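Local coordinates for protein enoyl-CoA hydratase (Bacillus halodurans, PDB 3LKE) that probably acts as an enoyl-CoA hydratase of the crotonase family, adding water across the double bond of enoyl-CoA thioesters, at residues 42-45 with 51-54; 85-90 with 144-149; 101-106 with 198-203. One frame throughout, in Å; residues are numbered along the deposited sequence.

Interactions 1 and 3 lie close together, their centres about 10 Å apart, on neighbouring parallel strands 51-56 and 103-108 of the six-stranded sheet. They use opposite faces of it: Ile-52 turns to helix 30-45, whereas Val-103 and Val-105 turn to helix 190-205. Ile-52 N lies 2.8 Å from Val-103 O, a probable hydrogen bond that ties the two directly. Interaction 2 stands apart among helices and loops, its centre about 21 Å from interaction 1 and about 26 Å from interaction 3, yet helix 81-98 runs on toward strand 103-108. Interaction 1 closes first along the chain, and the segments of interactions 2 and 3 then alternate, weaving distant parts of the crotonase-like chain together.

Interaction 1: residues 42-45 with 51-54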
loop_
_atom_site.group_PDB
_atom_site.type_symbol
_atom_site.label_atom_id
_atom_site.label_comp_id
_atom_site.label_asym_id
_atom_site.label_seq_id
_atom_site.Cartn_x
_atom_site.Cartn_y
_atom_site.Cartn_z
ATOM N N ALA A 42 -2.469 -24.572 -19.003
ATOM C CA ALA A 42 -2.206 -25.989 -18.792
ATOM C C ALA A 42 -1.613 -26.234 -17.407
ATOM O O ALA A 42 -1.962 -27.207 -16.736
ATOM C CB ALA A 42 -1.286 -26.527 -19.878
ATOM N N GLY A 43 -0.716 -25.348 -16.978
ATOM C CA GLY A 43 -0.130 -25.441 -15.654
ATOM C C GLY A 43 -1.149 -25.191 -14.556
ATOM O O GLY A 43 -1.132 -25.873 -13.531
ATOM N N ASN A 44 -2.022 -24.206 -14.766
ATOM C CA ASN A 44 -3.079 -23.880 -13.806
ATOM C C ASN A 44 -4.091 -25.006 -13.651
ATOM O O ASN A 44 -4.709 -25.154 -12.603
ATOM C CB ASN A 44 -3.803 -22.585 -14.208
ATOM C CG ASN A 44 -2.961 -21.354 -13.959
ATOM O OD1 ASN A 44 -1.995 -21.406 -13.205
ATOM N ND2 ASN A 44 -3.326 -20.239 -14.586
ATOM N N ASN A 45 -4.259 -25.796 -14.703
ATOM C CA ASN A 45 -5.234 -26.881 -14.687
ATOM C C ASN A 45 -4.651 -28.220 -14.236
ATOM O O ASN A 45 -5.389 -29.189 -14.065
ATOM C CB ASN A 45 -5.896 -27.035 -16.061
ATOM C CG ASN A 45 -6.869 -25.911 -16.370
ATOM O OD1 ASN A 45 -7.602 -25.446 -15.495
ATOM N ND2 ASN A 45 -6.891 -25.478 -17.628
ATOM N N SER A 51 3.855 -25.606 -8.215
ATOM C CA SER A 51 4.540 -24.399 -8.658
ATOM C C SER A 51 4.611 -24.305 -10.179
ATOM O O SER A 51 4.527 -25.309 -10.894
ATOM C CB SER A 51 5.962 -24.358 -8.096
ATOM O OG SER A 51 5.973 -24.452 -6.689
ATOM N N ILE A 52 4.762 -23.074 -10.653
ATOM C CA ILE A 52 5.005 -22.788 -12.055
ATOM C C ILE A 52 6.179 -21.827 -12.121
ATOM O O ILE A 52 6.157 -20.767 -11.497
ATOM C CB ILE A 52 3.780 -22.149 -12.721
ATOM C CG1 ILE A 52 2.615 -23.138 -12.754
ATOM C CG2 ILE A 52 4.116 -21.711 -14.135
ATOM C CD1 ILE A 52 1.334 -22.548 -13.244
ATOM N N ILE A 53 7.211 -22.210 -12.867
ATOM C CA ILE A 53 8.423 -21.416 -13.006
ATOM C C ILE A 53 8.516 -20.870 -14.428
ATOM O O ILE A 53 8.452 -21.640 -15.385
ATOM C CB ILE A 53 9.681 -22.295 -12.760
ATOM C CG1 ILE A 53 9.637 -22.914 -11.362
ATOM C CG2 ILE A 53 10.955 -21.471 -12.939
ATOM C CD1 ILE A 53 9.706 -21.890 -10.247
ATOM N N LEU A 54 8.666 -19.552 -14.569
ATOM C CA LEU A 54 8.808 -18.936 -15.895
ATOM C C LEU A 54 10.254 -18.524 -16.081
ATOM O O LEU A 54 10.850 -17.922 -15.182
ATOM C CB LEU A 54 7.872 -17.726 -16.033
ATOM C CG LEU A 54 6.386 -18.092 -16.034
ATOM C CD1 LEU A 54 5.708 -17.404 -14.851
ATOM C CD2 LEU A 54 5.726 -17.697 -17.331
#
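Within the beta-alpha-beta unit of strand 14-19, helix 30-45 and strand 51-56, Ile-52 at the start of the second strand meets Gly-43 and Asn-44 in the last turn of the helix. A single methyl, Ile-52 CD1, does the touching. Ile-52 CD1 rests 3.9 Å from Gly-43 C and 3.5 Å from Asn-44 OD1, and no hydrogen bond crosses between the segments. The isoleucine aims its CB at the helix, and its longer branch is stretched out, CD1 trans to CA (chi2 173°), which carries the methyl as far as the helix backbone. Gly-43 makes room for it: a CB at this position would point toward the strand and stand only 3.0 Å from Ile-52 CD1, so the missing side chain lets helix and strand approach until their CA atoms, of Gly-43 and Ile-52, are 6.8 Å apart. The pairing belongs to a classic crossover, in which the helix packs on the sheet and returns the chain to a strand parallel to the first; Ile-52 also touches Ile-17 of strand 14-19, so that both strands and the connecting helix meet here. Asn-44 starts away from the strand and comes back through its amide; the Asn-44 side chain crosses that of Ile-52 at about a right angle. The polar ends of this amide are engaged elsewhere. OD1 is hydrogen-bonded to Ser-100 OG and ND2 to Glu-96 O, which fixes the rotation of the amide and fastens the helix to the end of helix 81-98 and the turn that follows it. Ile-52 CD1 thus meets an oxygen already satisfied by a hydroxyl group. Ser-100 and Lys-102 also touch the Ile-52 side chain, next to strand 103-108.

Interaction 2: residues 85-90 with 144-149; sequences EVLHVL and SPDLGA
The carboxylate of Asp-146 meets apolar groups on one of its faces: its sequence neighbour Leu-147 stands over that face, with CD2 4.3 Å from Asp-146 CG, while Leu-87 CD2 slants in from the same side and comes within 3.8 Å of OD2. The side chains of Leu-87 and Asp-146 cross at about a right angle. Helix 223-241 adds Leu-238 against the aspartate. Leu-147 makes the largest share of the contact by fitting both its methyls to helix 81-98. Leu-147 CD2 lies 3.7 Å from Leu-90 CB and 4.1 Å from Leu-87 CD2, bridging two residues that are three apart on the helix; Leu-147 CD1 meets Leu-90 CD1, methyl to methyl, at 4.1 Å. Leu-28 touches both Leu-90 and Leu-147, and Met-119 touches Leu-147, so this leucine is enclosed from several directions. Its backbone has a positive phi (52°), an unusual value for a leucine, because it occupies the second position of a turn closed by Ala-149 N to Asp-146 O at 3.0 Å. Gly-148 follows, also at positive phi, and gives its N-H to Glu-234 OE1. Nearby, Leu-218 and Thr-215 of the second subunit pack on Ser-144 and Pro-145. The arrangement is a type I' beta turn from Asp-146 to Ala-149, with Gly-148 as N-cap residue of helix 149-157.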
loop_
_atom_site.group_PDB
_atom_site.type_symbol
_atom_site.label_atom_id
_atom_site.label_comp_id
_atom_site.label_asym_id
_atom_site.label_seq_id
_atom_site.Cartn_x
_atom_site.Cartn_y
_atom_site.Cartn_z
ATOM N N GLU A 85 -5.932 -7.605 -30.876
ATOM C CA GLU A 85 -5.678 -9.042 -30.854
ATOM C C GLU A 85 -4.502 -9.397 -29.940
ATOM O O GLU A 85 -4.615 -10.295 -29.102
ATOM C CB GLU A 85 -5.427 -9.563 -32.276
ATOM C CG GLU A 85 -4.938 -10.998 -32.341
ATOM C CD GLU A 85 -4.750 -11.481 -33.776
ATOM O OE1 GLU A 85 -5.438 -10.948 -34.680
ATOM O OE2 GLU A 85 -3.918 -12.389 -33.993
ATOM N N VAL A 86 -3.382 -8.692 -30.092
ATOM C CA VAL A 86 -2.188 -9.024 -29.321
ATOM C C VAL A 86 -2.345 -8.607 -27.854
ATOM O O VAL A 86 -1.927 -9.328 -26.950
ATOM C CB VAL A 86 -0.898 -8.422 -29.931
ATOM C CG1 VAL A 86 -0.952 -6.921 -29.948
ATOM C CG2 VAL A 86 0.334 -8.903 -29.164
ATOM N N LEU A 87 -2.971 -7.458 -27.630
ATOM C CA LEU A 87 -3.259 -7.011 -26.275
ATOM C C LEU A 87 -4.141 -8.031 -25.581
ATOM O O LEU A 87 -3.954 -8.329 -24.405
ATOM C CB LEU A 87 -3.929 -5.635 -26.287
ATOM C CG LEU A 87 -2.943 -4.510 -26.596
ATOM C CD1 LEU A 87 -3.654 -3.168 -26.783
ATOM C CD2 LEU A 87 -1.873 -4.422 -25.493
ATOM N N HIS A 88 -5.087 -8.588 -26.329
ATOM C CA HIS A 88 -6.033 -9.535 -25.771
ATOM C C HIS A 88 -5.311 -10.773 -25.238
ATOM O O HIS A 88 -5.533 -11.194 -24.103
ATOM C CB HIS A 88 -7.088 -9.912 -26.826
ATOM C CG HIS A 88 -8.075 -10.940 -26.364
ATOM N ND1 HIS A 88 -9.077 -10.658 -25.459
ATOM C CD2 HIS A 88 -8.226 -12.244 -26.695
ATOM C CE1 HIS A 88 -9.793 -11.748 -25.242
ATOM N NE2 HIS A 88 -9.301 -12.723 -25.984
ATOM N N VAL A 89 -4.444 -11.349 -26.066
ATOM C CA VAL A 89 -3.707 -12.545 -25.683
ATOM C C VAL A 89 -2.734 -12.245 -24.545
ATOM O O VAL A 89 -2.672 -12.976 -23.564
ATOM C CB VAL A 89 -2.948 -13.149 -26.886
ATOM C CG1 VAL A 89 -2.163 -14.377 -26.457
ATOM C CG2 VAL A 89 -3.932 -13.514 -27.997
ATOM N N LEU A 90 -1.988 -11.154 -24.666
ATOM C CA LEU A 90 -1.000 -10.826 -23.639
ATOM C C LEU A 90 -1.651 -10.403 -22.322
ATOM O O LEU A 90 -1.147 -10.735 -21.259
ATOM C CB LEU A 90 -0.015 -9.770 -24.135
ATOM C CG LEU A 90 0.864 -10.180 -25.325
ATOM C CD1 LEU A 90 1.753 -9.026 -25.761
ATOM C CD2 LEU A 90 1.699 -11.421 -25.005
ATOM N N SER A 144 1.124 4.866 -23.170
ATOM C CA SER A 144 0.735 4.609 -21.781
ATOM C C SER A 144 1.175 3.205 -21.382
ATOM O O SER A 144 1.450 2.371 -22.240
ATOM C CB SER A 144 -0.773 4.751 -21.616
ATOM O OG SER A 144 -1.454 4.132 -22.703
ATOM N N PRO A 145 1.252 2.938 -20.072
ATOM C CA PRO A 145 1.714 1.609 -19.656
ATOM C C PRO A 145 0.649 0.570 -19.941
ATOM O O PRO A 145 -0.542 0.842 -19.772
ATOM C CB PRO A 145 1.891 1.747 -18.143
ATOM C CG PRO A 145 1.821 3.228 -17.859
ATOM C CD PRO A 145 0.985 3.824 -18.929
ATOM N N ASP A 146 1.079 -0.609 -20.372
ATOM C CA ASP A 146 0.156 -1.687 -20.658
ATOM C C ASP A 146 0.634 -3.005 -20.049
ATOM O O ASP A 146 1.581 -3.021 -19.247
ATOM C CB ASP A 146 -0.025 -1.826 -22.170
ATOM C CG ASP A 146 1.243 -2.302 -22.856
ATOM O OD1 ASP A 146 2.309 -2.328 -22.195
ATOM O OD2 ASP A 146 1.176 -2.651 -24.051
ATOM N N LEU A 147 -0.041 -4.094 -20.419
ATOM C CA LEU A 147 0.222 -5.433 -19.876
ATOM C C LEU A 147 0.230 -5.465 -18.349
ATOM O O LEU A 147 0.989 -6.215 -17.727
ATOM C CB LEU A 147 1.519 -5.997 -20.445
ATOM C CG LEU A 147 1.542 -5.936 -21.976
ATOM C CD1 LEU A 147 2.729 -6.728 -22.519
ATOM C CD2 LEU A 147 0.243 -6.458 -22.576
ATOM N N GLY A 148 -0.637 -4.649 -17.756
ATOM C CA GLY A 148 -0.778 -4.597 -16.305
ATOM C C GLY A 148 0.134 -3.623 -15.579
ATOM O O GLY A 148 0.005 -3.438 -14.363
ATOM N N ALA A 149 1.060 -2.996 -16.296
ATOM C CA ALA A 149 2.059 -2.152 -15.654
ATOM C C ALA A 149 1.413 -1.006 -14.843
ATOM O O ALA A 149 1.922 -0.618 -13.775
ATOM C CB ALA A 149 3.027 -1.596 -16.688
#

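Interaction 3: residues 101-106 with 198-203; sequences PKVTVA and KNYLKA
Tyr-200 of helix 190-205 projects onto Val-103 and Val-105, two residues on one face of strand 103-108, in the helix-on-sheet layer of the crotonase-like fold. The tight part gathers at one side of the phenol. Val-105 CG2 approaches the ring obliquely and comes to 3.4 Å from Tyr-200 CE2, while Val-103 CG1 sits at the ring edge, near its plane, 3.5 Å from Tyr-200 OH. With CG trans to its backbone N (chi1 178°), the tyrosine extends from the helix to the strand; the nearest CA atoms of the two segments, of Val-103 and Leu-201, are 9.0 Å apart. Thr-104 turns its side chain to the other face, where its OG1 bonds to Asp-124 N. Replacing Tyr-200 by an alanine would probably leave both valine methyls without their partner and open a gap between helix and strand. Leu-167 of the third subunit packs on the tyrosine too, and His-139 NE2 of that subunit bonds to Ala-203 O, so this stretch of the helix also meets the trimer interface. Leu-201 packs instead on Ser-51 and on Ala-14 and Tyr-16 of strand 14-19, and makes no contact with the valines. The outward side of the helix is far looser: Lys-198 and Lys-202 are exposed to solvent. There Lys-202 NZ donates to Asn-199 OD1 over 3.2 Å, meeting the carbonyl at a C=O...N angle of 140° and tilted 30° from its plane.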
loop_
_atom_site.group_PDB
_atom_site.type_symbol
_atom_site.label_atom_id
_atom_site.label_comp_id
_atom_site.label_asym_id
_atom_site.label_seq_id
_atom_site.Cartn_x
_atom_site.Cartn_y
_atom_site.Cartn_z
ATOM N N PRO A 101 -3.448 -20.734 -9.119
ATOM C CA PRO A 101 -3.485 -21.353 -7.785
ATOM C C PRO A 101 -2.129 -21.915 -7.348
ATOM O O PRO A 101 -1.933 -22.248 -6.173
ATOM C CB PRO A 101 -4.485 -22.497 -7.968
ATOM C CG PRO A 101 -4.321 -22.889 -9.414
ATOM C CD PRO A 101 -4.072 -21.589 -10.150
ATOM N N LYS A 102 -1.191 -22.008 -8.293
ATOM C CA LYS A 102 0.137 -22.540 -8.020
ATOM C C LYS A 102 1.059 -21.416 -7.599
ATOM O O LYS A 102 0.808 -20.251 -7.921
ATOM C CB LYS A 102 0.717 -23.194 -9.284
ATOM C CG LYS A 102 -0.282 -24.043 -10.042
ATOM C CD LYS A 102 -0.762 -25.186 -9.174
ATOM C CE LYS A 102 -1.726 -26.092 -9.934
ATOM N NZ LYS A 102 -2.089 -27.278 -9.106
ATOM N N VAL A 103 2.127 -21.749 -6.883
ATOM C CA VAL A 103 3.134 -20.743 -6.580
ATOM C C VAL A 103 3.826 -20.392 -7.891
ATOM O O VAL A 103 4.311 -21.275 -8.606
ATOM C CB VAL A 103 4.179 -21.221 -5.564
ATOM C CG1 VAL A 103 5.260 -20.174 -5.415
ATOM C CG2 VAL A 103 3.528 -21.545 -4.212
ATOM N N THR A 104 3.884 -19.104 -8.203
ATOM C CA THR A 104 4.439 -18.657 -9.476
ATOM C C THR A 104 5.750 -17.890 -9.270
ATOM O O THR A 104 5.834 -16.982 -8.441
ATOM C CB THR A 104 3.415 -17.790 -10.240
ATOM O OG1 THR A 104 3.007 -16.703 -9.397
ATOM C CG2 THR A 104 2.207 -18.618 -10.606
ATOM N N VAL A 105 6.788 -18.282 -10.010
ATOM C CA VAL A 105 8.094 -17.663 -9.873
ATOM C C VAL A 105 8.657 -17.331 -11.252
ATOM O O VAL A 105 8.635 -18.177 -12.144
ATOM C CB VAL A 105 9.077 -18.623 -9.166
ATOM C CG1 VAL A 105 10.443 -17.968 -8.986
ATOM C CG2 VAL A 105 8.503 -19.075 -7.833
ATOM N N ALA A 106 9.168 -16.111 -11.419
ATOM C CA ALA A 106 9.847 -15.729 -12.654
ATOM C C ALA A 106 11.344 -15.621 -12.419
ATOM O O ALA A 106 11.792 -15.017 -11.448
ATOM C CB ALA A 106 9.283 -14.407 -13.190
ATOM N N LYS A 198 15.981 -24.823 -6.547
ATOM C CA LYS A 198 15.824 -26.160 -5.995
ATOM C C LYS A 198 15.297 -26.089 -4.562
ATOM O O LYS A 198 14.308 -26.731 -4.214
ATOM C CB LYS A 198 17.175 -26.877 -6.030
ATOM C CG LYS A 198 17.268 -28.158 -5.218
ATOM C CD LYS A 198 18.703 -28.678 -5.249
ATOM C CE LYS A 198 18.898 -29.886 -4.343
ATOM N NZ LYS A 198 18.116 -31.059 -4.813
ATOM N N ASN A 199 15.964 -25.291 -3.744
ATOM C CA ASN A 199 15.612 -25.160 -2.336
ATOM C C ASN A 199 14.250 -24.499 -2.153
ATOM O O ASN A 199 13.460 -24.903 -1.299
ATOM C CB ASN A 199 16.694 -24.381 -1.592
ATOM C CG ASN A 199 18.018 -25.121 -1.560
ATOM O OD1 ASN A 199 18.048 -26.344 -1.514
ATOM N ND2 ASN A 199 19.115 -24.377 -1.573
ATOM N N TYR A 200 13.967 -23.493 -2.971
ATOM C CA TYR A 200 12.706 -22.775 -2.854
ATOM C C TYR A 200 11.541 -23.701 -3.192
ATOM O O TYR A 200 10.533 -23.729 -2.490
ATOM C CB TYR A 200 12.718 -21.541 -3.760
ATOM C CG TYR A 200 11.438 -20.721 -3.765
ATOM C CD1 TYR A 200 11.266 -19.661 -2.885
ATOM C CD2 TYR A 200 10.424 -20.991 -4.675
ATOM C CE1 TYR A 200 10.089 -18.897 -2.896
ATOM C CE2 TYR A 200 9.250 -20.233 -4.694
ATOM C CZ TYR A 200 9.098 -19.196 -3.811
ATOM O OH TYR A 200 7.924 -18.460 -3.852
ATOM N N LEU A 201 11.681 -24.470 -4.265
ATOM C CA LEU A 201 10.635 -25.401 -4.655
ATOM C C LEU A 201 10.466 -26.517 -3.629
ATOM O O LEU A 201 9.365 -27.028 -3.431
ATOM C CB LEU A 201 10.917 -25.985 -6.037
ATOM C CG LEU A 201 10.863 -24.967 -7.175
ATOM C CD1 LEU A 201 11.200 -25.638 -8.497
ATOM C CD2 LEU A 201 9.490 -24.275 -7.227
ATOM N N LYS A 202 11.568 -26.892 -2.987
ATOM C CA LYS A 202 11.525 -27.879 -1.920
ATOM C C LYS A 202 10.651 -27.360 -0.775
ATOM O O LYS A 202 9.836 -28.102 -0.228
ATOM C CB LYS A 202 12.937 -28.188 -1.423
ATOM C CG LYS A 202 12.995 -29.160 -0.255
ATOM C CD LYS A 202 14.327 -29.037 0.479
ATOM C CE LYS A 202 15.506 -29.146 -0.491
ATOM N NZ LYS A 202 16.796 -28.782 0.158
ATOM N N ALA A 203 10.813 -26.079 -0.436
ATOM C CA ALA A 203 10.025 -25.450 0.625
ATOM C C ALA A 203 8.550 -25.414 0.255
ATOM O O ALA A 203 7.684 -25.704 1.081
ATOM C CB ALA A 203 10.535 -24.053 0.911
#